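Local coordinates for aminofutalosine deaminase (Helicobacter pylori, PDB 7LKK), which deaminates aminofutalosine in the menaquinone pathway, an amidohydrolase-family reaction carried out at a metal-bearing active site, at residues H275-K288 against S307-L321. Residues are numbered along the deposited sequence; the frame is centred on the assembly and turned at random.
With EDO (1,2-ethanediol), chain I.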
loop_
_atom_site.group_PDB
_atom_site.type_symbol
_atom_site.label_atom_id
_atom_site.label_comp_id
_atom_site.label_asym_id
_atom_site.label_seq_id
_atom_site.Cartn_x
_atom_site.Cartn_y
_atom_site.Cartn_z
ATOM N N HIS A 275 0.078 -16.687 -8.554
ATOM C CA HIS A 275 -1.187 -16.296 -7.926
ATOM C C HIS A 275 -1.668 -17.347 -6.927
ATOM O O HIS A 275 -1.335 -17.262 -5.740
ATOM C CB HIS A 275 -2.250 -15.995 -8.987
ATOM C CG HIS A 275 -1.842 -14.925 -9.953
ATOM N ND1 HIS A 275 -1.451 -13.668 -9.545
ATOM C CD2 HIS A 275 -1.743 -14.931 -11.303
ATOM C CE1 HIS A 275 -1.139 -12.941 -10.604
ATOM N NE2 HIS A 275 -1.308 -13.684 -11.683
ATOM N N ASN A 276 -2.462 -18.321 -7.376
ATOM C CA ASN A 276 -2.838 -19.515 -6.616
ATOM C C ASN A 276 -3.785 -19.262 -5.446
ATOM O O ASN A 276 -3.967 -20.167 -4.619
ATOM C CB ASN A 276 -1.614 -20.262 -6.064
ATOM C CG ASN A 276 -0.480 -20.365 -7.064
ATOM O OD1 ASN A 276 -0.518 -21.185 -7.981
ATOM N ND2 ASN A 276 0.551 -19.545 -6.876
ATOM N N GLN A 277 -4.405 -18.081 -5.337
ATOM C CA GLN A 277 -5.184 -17.787 -4.134
ATOM C C GLN A 277 -6.397 -18.694 -3.978
ATOM O O GLN A 277 -6.890 -18.858 -2.856
ATOM C CB GLN A 277 -5.662 -16.334 -4.116
ATOM C CG GLN A 277 -4.645 -15.316 -4.564
ATOM C CD GLN A 277 -4.789 -14.997 -6.028
ATOM O OE1 GLN A 277 -4.310 -15.740 -6.882
ATOM N NE2 GLN A 277 -5.475 -13.903 -6.331
ATOM N N PHE A 278 -6.899 -19.273 -5.068
ATOM C CA PHE A 278 -8.056 -20.154 -5.012
ATOM C C PHE A 278 -7.674 -21.624 -5.113
ATOM O O PHE A 278 -8.545 -22.469 -5.350
ATOM C CB PHE A 278 -9.058 -19.773 -6.102
ATOM C CG PHE A 278 -9.714 -18.444 -5.865
ATOM C CD1 PHE A 278 -10.932 -18.362 -5.210
ATOM C CD2 PHE A 278 -9.097 -17.272 -6.268
ATOM C CE1 PHE A 278 -11.529 -17.138 -4.977
ATOM C CE2 PHE A 278 -9.688 -16.045 -6.036
ATOM C CZ PHE A 278 -10.909 -15.978 -5.394
ATOM N N ALA A 279 -6.397 -21.946 -4.941
ATOM C CA ALA A 279 -5.967 -23.330 -4.835
ATOM C C ALA A 279 -6.205 -23.827 -3.416
ATOM O O ALA A 279 -5.757 -23.204 -2.448
ATOM C CB ALA A 279 -4.490 -23.467 -5.205
ATOM N N SER A 280 -6.923 -24.940 -3.294
ATOM C CA SER A 280 -7.140 -25.542 -1.990
ATOM C C SER A 280 -5.827 -26.104 -1.445
ATOM O O SER A 280 -4.804 -26.155 -2.134
ATOM C CB SER A 280 -8.188 -26.650 -2.081
ATOM O OG SER A 280 -7.677 -27.758 -2.800
ATOM N N LEU A 281 -5.868 -26.532 -0.181
ATOM C CA LEU A 281 -4.690 -27.150 0.420
ATOM C C LEU A 281 -4.297 -28.421 -0.325
ATOM O O LEU A 281 -3.108 -28.680 -0.543
ATOM C CB LEU A 281 -4.945 -27.446 1.899
ATOM C CG LEU A 281 -3.775 -28.058 2.676
ATOM C CD1 LEU A 281 -2.544 -27.168 2.590
ATOM C CD2 LEU A 281 -4.162 -28.307 4.125
ATOM N N GLU A 282 -5.285 -29.222 -0.731
ATOM C CA GLU A 282 -4.983 -30.420 -1.508
ATOM C C GLU A 282 -4.309 -30.065 -2.828
ATOM O O GLU A 282 -3.358 -30.736 -3.249
ATOM C CB GLU A 282 -6.257 -31.226 -1.759
ATOM C CG GLU A 282 -6.016 -32.522 -2.525
ATOM C CD GLU A 282 -7.273 -33.069 -3.171
ATOM O OE1 GLU A 282 -8.373 -32.847 -2.624
ATOM O OE2 GLU A 282 -7.159 -33.723 -4.231
ATOM N N ALA A 283 -4.779 -29.004 -3.488
ATOM C CA ALA A 283 -4.179 -28.599 -4.755
ATOM C C ALA A 283 -2.739 -28.139 -4.566
ATOM O O ALA A 283 -1.857 -28.495 -5.357
ATOM C CB ALA A 283 -5.016 -27.493 -5.400
ATOM N N LEU A 284 -2.478 -27.350 -3.521
ATOM C CA LEU A 284 -1.111 -26.918 -3.249
ATOM C C LEU A 284 -0.219 -28.105 -2.905
ATOM O O LEU A 284 0.943 -28.164 -3.326
ATOM C CB LEU A 284 -1.100 -25.889 -2.120
ATOM C CG LEU A 284 -1.671 -24.505 -2.435
ATOM C CD1 LEU A 284 -1.489 -23.573 -1.243
ATOM C CD2 LEU A 284 -1.019 -23.921 -3.678
ATOM N N LYS A 285 -0.745 -29.059 -2.134
ATOM C CA LYS A 285 0.021 -30.262 -1.827
ATOM C C LYS A 285 0.255 -31.098 -3.079
ATOM O O LYS A 285 1.324 -31.698 -3.243
ATOM C CB LYS A 285 -0.700 -31.083 -0.759
ATOM C CG LYS A 285 -0.620 -30.488 0.637
ATOM C CD LYS A 285 -1.290 -31.397 1.653
ATOM C CE LYS A 285 -0.272 -32.291 2.339
ATOM N NZ LYS A 285 1.023 -31.582 2.548
ATOM N N ARG A 286 -0.736 -31.145 -3.974
ATOM C CA ARG A 286 -0.562 -31.842 -5.244
ATOM C C ARG A 286 0.526 -31.185 -6.080
ATOM O O ARG A 286 1.341 -31.873 -6.704
ATOM C CB ARG A 286 -1.884 -31.867 -6.011
ATOM C CG ARG A 286 -1.856 -32.715 -7.273
ATOM C CD ARG A 286 -2.099 -34.180 -6.955
ATOM N NE ARG A 286 -2.414 -34.959 -8.150
ATOM C CZ ARG A 286 -2.950 -36.174 -8.126
ATOM N NH1 ARG A 286 -3.235 -36.751 -6.966
ATOM N NH2 ARG A 286 -3.202 -36.817 -9.259
ATOM N N ILE A 287 0.547 -29.851 -6.110
ATOM C CA ILE A 287 1.598 -29.130 -6.823
ATOM C C ILE A 287 2.964 -29.509 -6.267
ATOM O O ILE A 287 3.899 -29.814 -7.017
ATOM C CB ILE A 287 1.360 -27.612 -6.730
ATOM C CG1 ILE A 287 0.169 -27.186 -7.590
ATOM C CG2 ILE A 287 2.597 -26.848 -7.147
ATOM C CD1 ILE A 287 -0.253 -25.749 -7.368
ATOM N N LYS A 288 3.089 -29.507 -4.938
ATOM C CA LYS A 288 4.367 -29.805 -4.299
ATOM C C LYS A 288 4.832 -31.222 -4.612
ATOM O O LYS A 288 5.993 -31.440 -4.976
ATOM C CB LYS A 288 4.243 -29.598 -2.789
ATOM C CG LYS A 288 5.309 -30.300 -1.966
ATOM C CD LYS A 288 6.387 -29.334 -1.510
ATOM C CE LYS A 288 7.211 -29.935 -0.382
ATOM N NZ LYS A 288 8.130 -28.945 0.243
ATOM N N SER A 307 -9.294 -10.493 -8.632
ATOM C CA SER A 307 -10.234 -11.289 -7.849
ATOM C C SER A 307 -10.579 -10.620 -6.525
ATOM O O SER A 307 -11.675 -10.827 -5.993
ATOM C CB SER A 307 -9.661 -12.680 -7.591
ATOM O OG SER A 307 -8.721 -12.643 -6.534
ATOM N N GLY A 308 -9.664 -9.825 -5.977
ATOM C CA GLY A 308 -9.863 -9.218 -4.681
ATOM C C GLY A 308 -9.529 -10.100 -3.498
ATOM O O GLY A 308 -9.767 -9.689 -2.357
ATOM N N LYS A 309 -9.001 -11.301 -3.727
ATOM C CA LYS A 309 -8.650 -12.228 -2.657
ATOM C C LYS A 309 -7.137 -12.385 -2.601
ATOM O O LYS A 309 -6.490 -12.573 -3.635
ATOM C CB LYS A 309 -9.314 -13.592 -2.862
ATOM C CG LYS A 309 -8.745 -14.691 -1.969
ATOM C CD LYS A 309 -9.240 -16.067 -2.378
ATOM C CE LYS A 309 -9.108 -17.073 -1.244
ATOM N NZ LYS A 309 -8.376 -16.517 -0.068
ATOM N N ALA A 310 -6.578 -12.297 -1.397
ATOM C CA ALA A 310 -5.147 -12.459 -1.190
ATOM C C ALA A 310 -4.787 -13.931 -1.022
ATOM O O ALA A 310 -5.607 -14.749 -0.593
ATOM C CB ALA A 310 -4.687 -11.668 0.037
ATOM N N LEU A 311 -3.550 -14.265 -1.384
ATOM C CA LEU A 311 -3.032 -15.606 -1.149
ATOM C C LEU A 311 -2.965 -15.896 0.345
ATOM O O LEU A 311 -2.433 -15.098 1.123
ATOM C CB LEU A 311 -1.646 -15.751 -1.782
ATOM C CG LEU A 311 -0.945 -17.106 -1.649
ATOM C CD1 LEU A 311 -1.781 -18.210 -2.265
ATOM C CD2 LEU A 311 0.437 -17.063 -2.284
ATOM N N ASP A 312 -3.509 -17.042 0.748
ATOM C CA ASP A 312 -3.481 -17.459 2.148
ATOM C C ASP A 312 -2.091 -17.998 2.465
ATOM O O ASP A 312 -1.749 -19.124 2.098
ATOM C CB ASP A 312 -4.560 -18.503 2.416
ATOM C CG ASP A 312 -4.818 -18.710 3.896
ATOM O OD1 ASP A 312 -3.855 -18.991 4.641
ATOM O OD2 ASP A 312 -5.986 -18.590 4.316
ATOM N N LEU A 313 -1.280 -17.185 3.152
ATOM C CA LEU A 313 0.093 -17.585 3.446
ATOM C C LEU A 313 0.148 -18.754 4.421
ATOM O O LEU A 313 1.064 -19.582 4.341
ATOM C CB LEU A 313 0.881 -16.398 3.998
ATOM C CG LEU A 313 1.161 -15.270 3.006
ATOM C CD1 LEU A 313 1.942 -14.158 3.676
ATOM C CD2 LEU A 313 1.908 -15.795 1.787
ATOM N N GLU A 314 -0.808 -18.834 5.349
ATOM C CA GLU A 314 -0.867 -19.987 6.241
ATOM C C GLU A 314 -1.107 -21.268 5.454
ATOM O O GLU A 314 -0.468 -22.294 5.712
ATOM C CB GLU A 314 -1.962 -19.788 7.289
ATOM C CG GLU A 314 -1.612 -18.794 8.387
ATOM C CD GLU A 314 -1.702 -17.351 7.925
ATOM O OE1 GLU A 314 -2.521 -17.061 7.027
ATOM O OE2 GLU A 314 -0.960 -16.505 8.469
ATOM N N ARG A 315 -2.022 -21.223 4.484
ATOM C CA ARG A 315 -2.254 -22.379 3.625
ATOM C C ARG A 315 -0.995 -22.760 2.861
ATOM O O ARG A 315 -0.680 -23.948 2.719
ATOM C CB ARG A 315 -3.399 -22.083 2.659
ATOM C CG ARG A 315 -3.948 -23.301 1.944
ATOM C CD ARG A 315 -4.972 -22.880 0.913
ATOM N NE ARG A 315 -6.314 -22.823 1.479
ATOM C CZ ARG A 315 -7.368 -22.324 0.843
ATOM N NH1 ARG A 315 -7.232 -21.829 -0.380
ATOM N NH2 ARG A 315 -8.556 -22.313 1.432
ATOM N N VAL A 316 -0.268 -21.765 2.349
ATOM C CA VAL A 316 0.976 -22.037 1.635
ATOM C C VAL A 316 1.968 -22.738 2.553
ATOM O O VAL A 316 2.648 -23.691 2.152
ATOM C CB VAL A 316 1.556 -20.730 1.063
ATOM C CG1 VAL A 316 2.985 -20.940 0.585
ATOM C CG2 VAL A 316 0.675 -20.208 -0.070
ATOM N N ARG A 317 2.061 -22.279 3.802
ATOM C CA ARG A 317 2.943 -22.917 4.771
ATOM C C ARG A 317 2.481 -24.334 5.090
ATOM O O ARG A 317 3.301 -25.253 5.185
ATOM C CB ARG A 317 3.006 -22.065 6.039
ATOM C CG ARG A 317 3.986 -22.549 7.089
ATOM C CD ARG A 317 4.226 -21.463 8.131
ATOM N NE ARG A 317 3.014 -21.141 8.880
ATOM C CZ ARG A 317 2.829 -20.010 9.555
ATOM N NH1 ARG A 317 3.776 -19.081 9.571
ATOM N NH2 ARG A 317 1.696 -19.806 10.212
ATOM N N GLU A 318 1.168 -24.528 5.249
ATOM C CA GLU A 318 0.639 -25.857 5.543
ATOM C C GLU A 318 0.938 -26.850 4.426
ATOM O O GLU A 318 1.105 -28.047 4.688
ATOM C CB GLU A 318 -0.867 -25.770 5.798
ATOM C CG GLU A 318 -1.221 -25.000 7.064
ATOM C CD GLU A 318 -2.637 -24.463 7.052
ATOM O OE1 GLU A 318 -3.411 -24.832 6.142
ATOM O OE2 GLU A 318 -2.979 -23.669 7.957
ATOM N N ALA A 319 1.007 -26.381 3.181
ATOM C CA ALA A 319 1.344 -27.243 2.055
ATOM C C ALA A 319 2.836 -27.517 1.938
ATOM O O ALA A 319 3.240 -28.305 1.073
ATOM C CB ALA A 319 0.836 -26.627 0.750
ATOM N N GLY A 320 3.660 -26.895 2.777
ATOM C CA GLY A 320 5.091 -27.098 2.697
ATOM C C GLY A 320 5.769 -26.322 1.594
ATOM O O GLY A 320 6.791 -26.773 1.067
ATOM N N LEU A 321 5.230 -25.165 1.225
ATOM C CA LEU A 321 5.774 -24.350 0.152
ATOM C C LEU A 321 6.144 -22.969 0.679
ATOM O O LEU A 321 5.851 -22.610 1.822
ATOM C CB LEU A 321 4.778 -24.238 -1.009
ATOM C CG LEU A 321 4.589 -25.530 -1.807
ATOM C CD1 LEU A 321 3.382 -25.432 -2.733
ATOM C CD2 LEU A 321 5.849 -25.850 -2.588
HETATM C C1 EDO I . -13.866 -10.594 -3.262
HETATM O O1 EDO I . -13.660 -9.341 -3.924
HETATM C C2 EDO I . -15.012 -10.477 -2.264
HETATM O O2 EDO I . -16.265 -10.455 -2.959
HETATM O O HOH W 1 -6.730 -12.301 -8.832
HETATM O O HOH W 2 -4.997 -18.720 -0.847
#
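In the TIM-barrel fold of the amidohydrolase family, two neighbouring outer helices and the loops leading into them meet here, beginning beside the active site: His275 NE2 hydrogen-bonds O8 of the bound inhibitor methylthio-coformycin, while His275 O touches Leu311 CD1 at 3.6 Å. Helix segments 281-288 and 313-318 run at 45° to each other, their axes 9.4 Å apart at closest. Ala319 CB lies against Leu284 CB at 3.5 Å, and Leu281 CD1 packs on the same methyl. In the loops, Gln277 lies across the Lys309-Leu311 backbone. The bend of its chain at chi2 (94°) swings the amide to one side, where NE2 donates to Lys309 O at 3.2 Å, nearly straight (163°) and in the amide plane; NE2 also gives a hydrogen bond to a water held by Ser307 N. A second water bridges Gln277 O and Asp312 N. Lys309 lays CD over one face of the Phe278 ring, 3.6 Å from its centroid, a CH-pi contact, with Ser307 OG at the ring edge. Arg315 NH1 reaches Ala279 O, but the bond is weak because it is bent. At the far end, where Gly320 closes a Schellman motif, Lys288 NZ donates to Gly320 O at 2.7 Å.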